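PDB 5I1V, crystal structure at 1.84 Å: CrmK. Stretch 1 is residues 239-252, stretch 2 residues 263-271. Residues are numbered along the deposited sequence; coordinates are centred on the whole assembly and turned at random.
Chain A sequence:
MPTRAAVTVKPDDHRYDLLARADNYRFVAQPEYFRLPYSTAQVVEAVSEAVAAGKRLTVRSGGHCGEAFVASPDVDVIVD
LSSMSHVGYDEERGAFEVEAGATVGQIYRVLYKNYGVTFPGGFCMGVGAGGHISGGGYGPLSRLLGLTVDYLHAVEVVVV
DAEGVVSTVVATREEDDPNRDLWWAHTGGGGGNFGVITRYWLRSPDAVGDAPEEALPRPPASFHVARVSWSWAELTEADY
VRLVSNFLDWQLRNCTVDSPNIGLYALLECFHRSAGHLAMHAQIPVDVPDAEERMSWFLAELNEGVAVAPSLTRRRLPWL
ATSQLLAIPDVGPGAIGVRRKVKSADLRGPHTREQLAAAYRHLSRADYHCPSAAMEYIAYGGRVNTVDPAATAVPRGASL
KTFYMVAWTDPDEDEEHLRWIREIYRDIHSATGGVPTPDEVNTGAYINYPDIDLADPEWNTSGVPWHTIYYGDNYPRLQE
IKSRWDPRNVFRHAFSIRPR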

# COMPACT_ATOMS: atom_id res chain seq x y z
N ASP A 239 34.85 -6.67 -10.35
CA ASP A 239 33.52 -7.12 -10.78
C ASP A 239 32.49 -6.00 -10.69
O ASP A 239 31.68 -5.85 -11.60
N TYR A 240 32.48 -5.26 -9.58
CA TYR A 240 31.51 -4.17 -9.49
C TYR A 240 31.67 -3.21 -10.67
O TYR A 240 30.67 -2.89 -11.32
N VAL A 241 32.90 -2.75 -10.92
CA VAL A 241 33.17 -1.78 -11.99
C VAL A 241 32.74 -2.33 -13.35
O VAL A 241 32.05 -1.66 -14.13
N ARG A 242 33.05 -3.59 -13.61
CA ARG A 242 32.70 -4.16 -14.90
C ARG A 242 31.17 -4.33 -15.08
O ARG A 242 30.59 -3.94 -16.10
N LEU A 243 30.54 -4.90 -14.08
CA LEU A 243 29.08 -5.06 -14.06
C LEU A 243 28.29 -3.77 -14.31
O LEU A 243 27.44 -3.71 -15.17
N VAL A 244 28.56 -2.73 -13.53
CA VAL A 244 27.91 -1.45 -13.76
C VAL A 244 28.28 -0.89 -15.15
O VAL A 244 27.42 -0.30 -15.82
N SER A 245 29.55 -0.99 -15.55
CA SER A 245 29.96 -0.56 -16.90
C SER A 245 29.15 -1.29 -17.96
O SER A 245 28.67 -0.69 -18.92
N ASN A 246 29.00 -2.60 -17.81
CA ASN A 246 28.19 -3.38 -18.76
C ASN A 246 26.76 -2.88 -18.87
O ASN A 246 26.22 -2.83 -19.96
N PHE A 247 26.17 -2.60 -17.71
CA PHE A 247 24.80 -2.06 -17.63
C PHE A 247 24.71 -0.73 -18.37
O PHE A 247 23.88 -0.56 -19.24
N LEU A 248 25.60 0.19 -18.04
CA LEU A 248 25.57 1.52 -18.65
C LEU A 248 25.77 1.44 -20.16
O LEU A 248 25.03 2.11 -20.92
N ASP A 249 26.70 0.60 -20.61
CA ASP A 249 26.97 0.51 -22.07
C ASP A 249 25.77 -0.01 -22.78
O ASP A 249 25.40 0.52 -23.82
N TRP A 250 25.17 -1.06 -22.25
CA TRP A 250 23.99 -1.62 -22.89
C TRP A 250 22.86 -0.56 -22.90
O TRP A 250 22.22 -0.38 -23.92
N GLN A 251 22.65 0.15 -21.79
CA GLN A 251 21.56 1.14 -21.75
C GLN A 251 21.81 2.29 -22.73
O GLN A 251 20.88 2.74 -23.43
N LEU A 252 23.06 2.74 -22.84
CA LEU A 252 23.38 3.83 -23.74
C LEU A 252 23.39 3.46 -25.23
O LEU A 252 23.33 4.34 -26.08
N GLY A 263 11.64 -1.31 -25.39
CA GLY A 263 10.60 -1.78 -24.50
C GLY A 263 11.13 -2.41 -23.24
O GLY A 263 10.39 -2.56 -22.28
N LEU A 264 12.42 -2.79 -23.24
CA LEU A 264 13.03 -3.34 -22.04
C LEU A 264 13.44 -2.22 -21.07
O LEU A 264 14.25 -1.35 -21.38
N TYR A 265 12.85 -2.25 -19.88
CA TYR A 265 13.11 -1.28 -18.81
C TYR A 265 13.82 -2.01 -17.69
O TYR A 265 13.37 -3.05 -17.23
N ALA A 266 14.91 -1.44 -17.22
CA ALA A 266 15.63 -2.06 -16.11
C ALA A 266 16.15 -1.07 -15.09
O ALA A 266 16.52 0.06 -15.44
N LEU A 267 16.16 -1.51 -13.83
CA LEU A 267 16.69 -0.72 -12.74
C LEU A 267 17.72 -1.55 -11.98
O LEU A 267 17.42 -2.64 -11.52
N LEU A 268 18.91 -0.98 -11.80
CA LEU A 268 19.99 -1.63 -11.07
C LEU A 268 20.15 -0.93 -9.72
O LEU A 268 20.36 0.25 -9.67
N GLU A 269 20.01 -1.64 -8.61
CA GLU A 269 20.13 -1.03 -7.30
C GLU A 269 21.44 -1.49 -6.71
O GLU A 269 21.60 -2.68 -6.40
N CYS A 270 22.34 -0.55 -6.52
CA CYS A 270 23.62 -0.85 -5.92
C CYS A 270 23.64 -0.45 -4.45
O CYS A 270 24.08 0.63 -4.12
N PHE A 271 23.13 -1.34 -3.62
CA PHE A 271 23.12 -1.20 -2.20
C PHE A 271 24.52 -1.21 -1.60
O PHE A 271 25.46 -1.82 -2.15

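The centre of the contact is Leu-268 against Phe-247. Both side chains point toward the opposing stretch. Phe-247 is t, with chi2 at 83°. Leu-268 is t, with chi2 p, and lies over one face of the phenyl ring. Leu-268 CB sits 4.0 Å from the centroid of the Phe-247 ring, 11° off the normal, a CH-pi contact. Leu-268 CD2 also comes within 3.9 Å of Phe-247 CG. Leu-268 CD2 is also 4.3 Å from CG2 of Val-244, a t rotamer that leaves the helix sideways.

The strand alternates. Ala-266, Leu-268 and Cys-270 point toward the helix, as does Leu-264 just before the strand; Tyr-265 and Leu-267 point away. The helix runs nearly antiparallel to the strand, at 157°, so residues later in the strand meet residues earlier in the helix. The axes are 10.6 Å apart at their closest, and the two stretches bury 412 Å² between them.

Ala-266 packs at the far end of the Phe-247 ring, with Ala-266 CB 4.0 Å from Phe-247 CE1. Ala-266 O lies at the ring edge, near its plane, 3.8 Å from Phe-247 CZ.

Beyond Leu-268, Cys-270 (m) places Cys-270 SG 4.3 Å from Val-244 CG2. Tyr-240 (t) starts sideways, but its end comes nearer. Tyr-240 OH is 3.5 Å from Cys-270 SG, and the sulfur lies oblique to the ring.

Toward the other end, Trp-250 (t) also points toward the opposing stretch and meets Leu-264 (t, t). Trp-250 CH2 is 4.1 Å from Leu-264 CD1.

The polar edge is formed by Gln-251 and water 1. Gln-251 is m, m; it leaves sideways and its end comes nearer the strand. Gln-251 NE2 lies 3.9 Å from Ala-266 CB. The O of water 1 donates to Gln-251 OE1 at 2.8 Å and to Leu-264 O at 2.7 Å. It thus bridges a helix side chain to the backbone just before the strand.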

# COMPACT_ATOMS: atom_id res chain seq x y z
CB ASP A 239 33.01 -8.29 -9.95
CG ASP A 239 33.70 -9.59 -10.29
OD1 ASP A 239 34.38 -9.66 -11.35
OD2 ASP A 239 33.54 -10.56 -9.50
CB TYR A 240 31.64 -3.42 -8.16
CG TYR A 240 30.67 -2.26 -8.09
CD1 TYR A 240 29.36 -2.46 -7.68
CD2 TYR A 240 31.06 -0.97 -8.46
CE1 TYR A 240 28.47 -1.41 -7.61
CE2 TYR A 240 30.17 0.09 -8.39
CZ TYR A 240 28.87 -0.15 -7.96
OH TYR A 240 27.92 0.86 -7.91
CB VAL A 241 34.65 -1.28 -11.99
CG1 VAL A 241 34.94 -0.37 -13.21
CG2 VAL A 241 35.00 -0.54 -10.70
CB ARG A 242 33.37 -5.50 -15.06
CG ARG A 242 33.06 -6.13 -16.40
CD ARG A 242 33.58 -5.31 -17.55
NE ARG A 242 33.20 -5.90 -18.82
CZ ARG A 242 33.93 -6.79 -19.49
NH1 ARG A 242 35.09 -7.23 -19.02
NH2 ARG A 242 33.48 -7.26 -20.65
CB LEU A 243 28.64 -5.64 -12.72
CG LEU A 243 27.12 -5.74 -12.58
CD1 LEU A 243 26.56 -6.64 -13.66
CD2 LEU A 243 26.75 -6.22 -11.19
CB VAL A 244 28.29 -0.42 -12.68
CG1 VAL A 244 27.75 0.96 -13.06
CG2 VAL A 244 27.77 -0.86 -11.34
CB SER A 245 31.46 -0.80 -17.16
OG SER A 245 32.20 -0.01 -16.27
CB ASN A 246 28.16 -4.85 -18.42
CG ASN A 246 29.51 -5.52 -18.66
OD1 ASN A 246 30.39 -4.93 -19.29
ND2 ASN A 246 29.66 -6.73 -18.18
CB PHE A 247 24.40 -1.86 -16.17
CG PHE A 247 22.96 -1.42 -16.00
CD1 PHE A 247 21.95 -2.35 -16.00
CD2 PHE A 247 22.64 -0.09 -15.82
CE1 PHE A 247 20.61 -1.97 -15.84
CE2 PHE A 247 21.31 0.31 -15.67
CZ PHE A 247 20.30 -0.63 -15.65
CB LEU A 248 26.60 2.45 -18.03
CG LEU A 248 26.45 2.69 -16.53
CD1 LEU A 248 27.58 3.55 -16.01
CD2 LEU A 248 25.12 3.29 -16.17
CB ASP A 249 28.15 -0.43 -22.40
CG ASP A 249 29.48 0.09 -21.90
OD1 ASP A 249 29.60 1.32 -21.69
OD2 ASP A 249 30.41 -0.74 -21.67
CB TRP A 250 23.51 -2.91 -22.21
CG TRP A 250 22.42 -3.60 -22.92
CD1 TRP A 250 22.54 -4.63 -23.83
CD2 TRP A 250 21.02 -3.27 -22.88
NE1 TRP A 250 21.29 -4.98 -24.32
CE2 TRP A 250 20.35 -4.15 -23.76
CE3 TRP A 250 20.26 -2.34 -22.16
CZ2 TRP A 250 18.96 -4.11 -23.94
CZ3 TRP A 250 18.88 -2.30 -22.37
CH2 TRP A 250 18.25 -3.18 -23.23
CB GLN A 251 21.39 1.70 -20.35
CG GLN A 251 20.94 0.71 -19.31
CD GLN A 251 19.55 0.14 -19.60
OE1 GLN A 251 18.75 0.72 -20.36
NE2 GLN A 251 19.23 -0.99 -18.95
CB LEU A 252 24.67 4.52 -23.35
CG LEU A 252 24.59 5.21 -21.99
CD1 LEU A 252 25.99 5.31 -21.42
CD2 LEU A 252 23.90 6.56 -22.05
CB LEU A 264 14.20 -4.24 -22.41
CG LEU A 264 14.76 -5.26 -21.42
CD1 LEU A 264 15.72 -6.22 -22.12
CD2 LEU A 264 15.44 -4.56 -20.27
CB TYR A 265 11.78 -0.73 -18.26
CG TYR A 265 11.94 -0.00 -16.94
CD1 TYR A 265 12.49 1.29 -16.90
CD2 TYR A 265 11.56 -0.59 -15.74
CE1 TYR A 265 12.66 1.95 -15.71
CE2 TYR A 265 11.76 0.06 -14.53
CZ TYR A 265 12.31 1.34 -14.53
OH TYR A 265 12.48 2.01 -13.33
CB ALA A 266 16.76 -2.89 -16.67
CB LEU A 267 15.56 -0.30 -11.83
CG LEU A 267 15.90 0.69 -10.71
CD1 LEU A 267 14.78 1.68 -10.41
CD2 LEU A 267 16.21 -0.05 -9.45
CB LEU A 268 21.26 -1.48 -11.87
CG LEU A 268 22.52 -2.05 -11.22
CD1 LEU A 268 22.38 -3.55 -11.00
CD2 LEU A 268 23.67 -1.69 -12.14
CB GLU A 269 19.03 -1.47 -6.36
CG GLU A 269 17.64 -1.12 -6.81
CD GLU A 269 16.59 -1.38 -5.73
OE1 GLU A 269 15.78 -2.32 -5.92
OE2 GLU A 269 16.59 -0.66 -4.69
CB CYS A 270 24.70 -0.08 -6.67
SG CYS A 270 24.68 -0.42 -8.43
CB PHE A 271 22.38 -2.35 -1.57
CG PHE A 271 20.90 -2.40 -1.88
CD1 PHE A 271 20.01 -1.53 -1.26
CD2 PHE A 271 20.40 -3.37 -2.72
CE1 PHE A 271 18.65 -1.61 -1.53
CE2 PHE A 271 19.05 -3.48 -2.97
CZ PHE A 271 18.16 -2.60 -2.37
O HOH W 1 16.40 -0.71 -19.84